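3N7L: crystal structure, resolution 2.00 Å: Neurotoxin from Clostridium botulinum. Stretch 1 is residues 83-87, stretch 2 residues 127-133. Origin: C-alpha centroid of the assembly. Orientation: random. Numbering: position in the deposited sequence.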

ATOM      1  N   LYS A  83       1.700  11.745  -0.760  1.00 36.75           N
ATOM      2  CA  LYS A  83       0.861  12.884  -1.009  1.00 35.48           C
ATOM      3  C   LYS A  83       0.736  13.006  -2.505  1.00 31.60           C
ATOM      4  O   LYS A  83       0.985  14.054  -3.094  1.00 29.48           O
ATOM      5  N   TRP A  84       0.372  11.880  -3.108  1.00 28.58           N
ATOM      6  CA  TRP A  84       0.143  11.818  -4.533  1.00 27.08           C
ATOM      7  C   TRP A  84      -1.319  12.226  -4.661  1.00 26.66           C
ATOM      8  O   TRP A  84      -2.218  11.383  -4.768  1.00 25.63           O
ATOM      9  N   VAL A  85      -1.545  13.533  -4.598  1.00 26.99           N
ATOM     10  CA  VAL A  85      -2.884  14.087  -4.709  1.00 28.57           C
ATOM     11  C   VAL A  85      -3.329  14.114  -6.174  1.00 29.26           C
ATOM     12  O   VAL A  85      -2.499  14.150  -7.086  1.00 28.07           O
ATOM     13  N   SER A  86      -4.642  14.090  -6.386  1.00 29.77           N
ATOM     14  CA  SER A  86      -5.211  14.066  -7.728  1.00 31.15           C
ATOM     15  C   SER A  86      -4.935  15.298  -8.586  1.00 31.87           C
ATOM     16  O   SER A  86      -5.098  15.247  -9.802  1.00 31.65           O
ATOM     17  N   ASN A  87      -4.534  16.403  -7.969  1.00 32.71           N
ATOM     18  CA  ASN A  87      -4.241  17.609  -8.736  1.00 33.19           C
ATOM     19  C   ASN A  87      -2.753  17.928  -8.682  1.00 32.35           C
ATOM     20  O   ASN A  87      -2.341  19.087  -8.780  1.00 32.66           O
ATOM     21  N   ASN A 127      -0.561   4.550 -19.690  1.00 24.47           N
ATOM     22  CA  ASN A 127      -0.655   5.018 -18.314  1.00 25.50           C
ATOM     23  C   ASN A 127      -1.594   4.266 -17.396  1.00 23.97           C
ATOM     24  O   ASN A 127      -2.412   3.454 -17.821  1.00 23.63           O
ATOM     25  N   PHE A 128      -1.441   4.570 -16.114  1.00 23.36           N
ATOM     26  CA  PHE A 128      -2.270   4.038 -15.048  1.00 23.99           C
ATOM     27  C   PHE A 128      -2.800   5.275 -14.330  1.00 22.98           C
ATOM     28  O   PHE A 128      -2.022   6.144 -13.949  1.00 22.82           O
ATOM     29  N   SER A 129      -4.113   5.375 -14.180  1.00 22.56           N
ATOM     30  CA  SER A 129      -4.688   6.499 -13.450  1.00 24.35           C
ATOM     31  C   SER A 129      -5.412   5.887 -12.250  1.00 23.86           C
ATOM     32  O   SER A 129      -6.302   5.051 -12.412  1.00 23.44           O
ATOM     33  N   TYR A 130      -5.019   6.277 -11.044  1.00 23.01           N
ATOM     34  CA  TYR A 130      -5.655   5.710  -9.867  1.00 22.96           C
ATOM     35  C   TYR A 130      -7.081   6.216  -9.664  1.00 24.70           C
ATOM     36  O   TYR A 130      -7.445   7.294 -10.139  1.00 25.03           O
ATOM     37  N   ASP A 131      -7.897   5.411  -8.986  1.00 24.77           N
ATOM     38  CA  ASP A 131      -9.290   5.762  -8.720  1.00 27.12           C
ATOM     39  C   ASP A 131      -9.351   6.848  -7.647  1.00 26.93           C
ATOM     40  O   ASP A 131      -9.124   6.579  -6.469  1.00 25.80           O
ATOM     41  N   ILE A 132      -9.673   8.070  -8.055  1.00 26.80           N
ATOM     42  CA  ILE A 132      -9.723   9.174  -7.114  1.00 27.24           C
ATOM     43  C   ILE A 132     -10.741   8.977  -5.994  1.00 28.27           C
ATOM     44  O   ILE A 132     -10.452   9.267  -4.831  1.00 27.43           O
ATOM     45  N   SER A 133     -11.918   8.462  -6.334  1.00 29.35           N
ATOM     46  CA  SER A 133     -12.959   8.255  -5.330  1.00 31.27           C
ATOM     47  C   SER A 133     -12.535   7.293  -4.220  1.00 31.38           C
ATOM     48  O   SER A 133     -13.004   7.402  -3.084  1.00 31.96           O
TER

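The contact between residues 83-87 and 127-133 is organised around a single tyrosine, whose ring meets a tryptophan edge-on while its hydroxyl sits against the backbone of the opposing segment. Tyr130 directs its CA-to-CB bond toward the first stretch and, with chi1 at 73° (p) and chi2 at -108°, brings its hydroxyl up to the backbone between Trp84 and Ser86. The edge of the Tyr130 ring is presented to a face of Trp84: the centroid of the indole five-membered ring lies 4.9 Å from that of the phenol ring, and the two planes are inclined at 80°. The closest side-chain atoms of this pair, Trp84 CE2 and Tyr130 CE1, are 3.6 Å apart, a normal van der Waals separation.

The same tyrosine supplies the polar part of the contact. Tyr130 OH lies 2.7 Å from Trp84 O and can donate a weak hydrogen bond to it, although another acceptor is within reach of the same proton. Trp84 is thus engaged twice by one residue, through its indole face and through its backbone carbonyl. Farther along the chain, Tyr130 OH is 3.2 Å from Val85 C and 3.0 Å from Ser86 N; the latter distance is short, but the angle is too poor for a hydrogen bond. The hydroxyl therefore lies close to three successive residues of a segment that has no regular helix or strand.

Trp84 is buried and also points toward the other stretch. Its t rotamer (chi1 -179°), with chi2 near 4°, extends the indole past Tyr130 to Phe128, where Trp84 CH2 comes within 4.4 Å of Phe128 CE2. This approach is looser and oblique. Phe128, at the end portion of a strand that finishes at residue 129, leaves its backbone sideways, but its t rotamer (chi1 156°) brings the end of the ring nearer to the tryptophan. The three aromatic side chains form the buried part of the contact, and Trp84 NE1 is satisfied by a hydrogen bond elsewhere in the structure.

A smaller carbon-to-carbon contact lies on the more exposed side. Ser86 (chi1 67°, p) and Ile132 (chi1 -59°, m; chi2 179°, t) both point toward the opposite stretch, and the extended isoleucine side chain brings its CD1 atom to 3.6 Å from Ser86 CB. Here too the backbones are nearest, with Ser86 CA and Ile132 CA 6.7 Å apart. Ser86 CB also lies 3.8 Å from Tyr130 OH, so the serine contacts both residues.

The other side chains contribute little. Val85 (m) and Asn87 (p) point away from the second stretch, as Ser129 (p) does from the first, while Lys83 and Asn127 are out of reach. Asp131 and Ser133 instead pair within their own segment, Ser133 OG donating to Asp131 OD1 at 2.6 Å. In total, the contact buries 278 Å², summed over both sides.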

ATOM      1  CB  LYS A  83       1.419  14.151  -0.380  1.00 41.54           C
ATOM      2  CG  LYS A  83       0.408  14.807   0.547  1.00 44.59           C
ATOM      3  CD  LYS A  83      -0.086  13.819   1.598  1.00 47.36           C
ATOM      4  CE  LYS A  83      -1.232  14.396   2.410  1.00 50.59           C
ATOM      5  NZ  LYS A  83      -2.406  14.726   1.545  1.00 52.66           N
ATOM      6  CB  TRP A  84       0.360  10.399  -5.065  1.00 24.17           C
ATOM      7  CG  TRP A  84       0.156  10.295  -6.555  1.00 24.09           C
ATOM      8  CD1 TRP A  84      -0.119  11.318  -7.420  1.00 22.21           C
ATOM      9  CD2 TRP A  84       0.191   9.098  -7.350  1.00 22.97           C
ATOM     10  NE1 TRP A  84      -0.261  10.833  -8.701  1.00 24.98           N
ATOM     11  CE2 TRP A  84      -0.077   9.474  -8.686  1.00 24.00           C
ATOM     12  CE3 TRP A  84       0.419   7.747  -7.061  1.00 21.07           C
ATOM     13  CZ2 TRP A  84      -0.125   8.549  -9.734  1.00 23.91           C
ATOM     14  CZ3 TRP A  84       0.369   6.821  -8.108  1.00 22.78           C
ATOM     15  CH2 TRP A  84       0.099   7.230  -9.427  1.00 23.90           C
ATOM     16  CB  VAL A  85      -2.940  15.504  -4.083  1.00 28.37           C
ATOM     17  CG1 VAL A  85      -2.788  15.393  -2.574  1.00 30.72           C
ATOM     18  CG2 VAL A  85      -1.833  16.378  -4.645  1.00 27.37           C
ATOM     19  CB  SER A  86      -6.723  13.823  -7.651  1.00 31.55           C
ATOM     20  OG  SER A  86      -7.390  14.924  -7.061  1.00 28.99           O
ATOM     21  CB  ASN A  87      -5.047  18.805  -8.224  1.00 33.91           C
ATOM     22  CG  ASN A  87      -4.608  19.268  -6.849  1.00 37.21           C
ATOM     23  OD1 ASN A  87      -4.837  20.420  -6.479  1.00 40.66           O
ATOM     24  ND2 ASN A  87      -3.988  18.376  -6.082  1.00 36.04           N
ATOM     25  CB  ASN A 127      -1.063   6.497 -18.281  1.00 25.86           C
ATOM     26  CG  ASN A 127      -2.524   6.709 -18.651  1.00 30.03           C
ATOM     27  OD1 ASN A 127      -2.843   7.107 -19.772  1.00 30.67           O
ATOM     28  ND2 ASN A 127      -3.419   6.434 -17.711  1.00 28.39           N
ATOM     29  CB  PHE A 128      -1.437   3.208 -14.063  1.00 21.08           C
ATOM     30  CG  PHE A 128      -2.038   3.114 -12.678  1.00 24.67           C
ATOM     31  CD1 PHE A 128      -3.345   2.672 -12.495  1.00 25.27           C
ATOM     32  CD2 PHE A 128      -1.282   3.444 -11.553  1.00 25.40           C
ATOM     33  CE1 PHE A 128      -3.895   2.558 -11.211  1.00 26.68           C
ATOM     34  CE2 PHE A 128      -1.822   3.331 -10.262  1.00 27.33           C
ATOM     35  CZ  PHE A 128      -3.133   2.885 -10.096  1.00 25.39           C
ATOM     36  CB  SER A 129      -5.657   7.306 -14.328  1.00 24.74           C
ATOM     37  OG  SER A 129      -6.748   6.529 -14.780  1.00 28.22           O
ATOM     38  CB  TYR A 130      -4.785   5.945  -8.617  1.00 20.74           C
ATOM     39  CG  TYR A 130      -4.725   7.358  -8.064  1.00 20.58           C
ATOM     40  CD1 TYR A 130      -3.570   8.136  -8.197  1.00 19.39           C
ATOM     41  CD2 TYR A 130      -5.788   7.880  -7.321  1.00 19.28           C
ATOM     42  CE1 TYR A 130      -3.472   9.401  -7.590  1.00 20.46           C
ATOM     43  CE2 TYR A 130      -5.703   9.137  -6.711  1.00 20.54           C
ATOM     44  CZ  TYR A 130      -4.546   9.890  -6.842  1.00 21.29           C
ATOM     45  OH  TYR A 130      -4.461  11.109  -6.203  1.00 22.57           O
ATOM     46  CB  ASP A 131     -10.059   4.528  -8.244  1.00 27.66           C
ATOM     47  CG  ASP A 131     -11.538   4.794  -8.081  1.00 31.79           C
ATOM     48  OD1 ASP A 131     -11.902   5.858  -7.534  1.00 32.65           O
ATOM     49  OD2 ASP A 131     -12.341   3.932  -8.489  1.00 32.69           O
ATOM     50  CB  ILE A 132     -10.003  10.501  -7.843  1.00 27.64           C
ATOM     51  CG1 ILE A 132      -8.895  10.761  -8.869  1.00 29.12           C
ATOM     52  CG2 ILE A 132     -10.061  11.650  -6.836  1.00 27.66           C
ATOM     53  CD1 ILE A 132      -9.060  12.035  -9.669  1.00 29.12           C
ATOM     54  CB  SER A 133     -14.243   7.743  -5.991  1.00 32.95           C
ATOM     55  OG  SER A 133     -14.133   6.378  -6.354  1.00 32.35           O
TER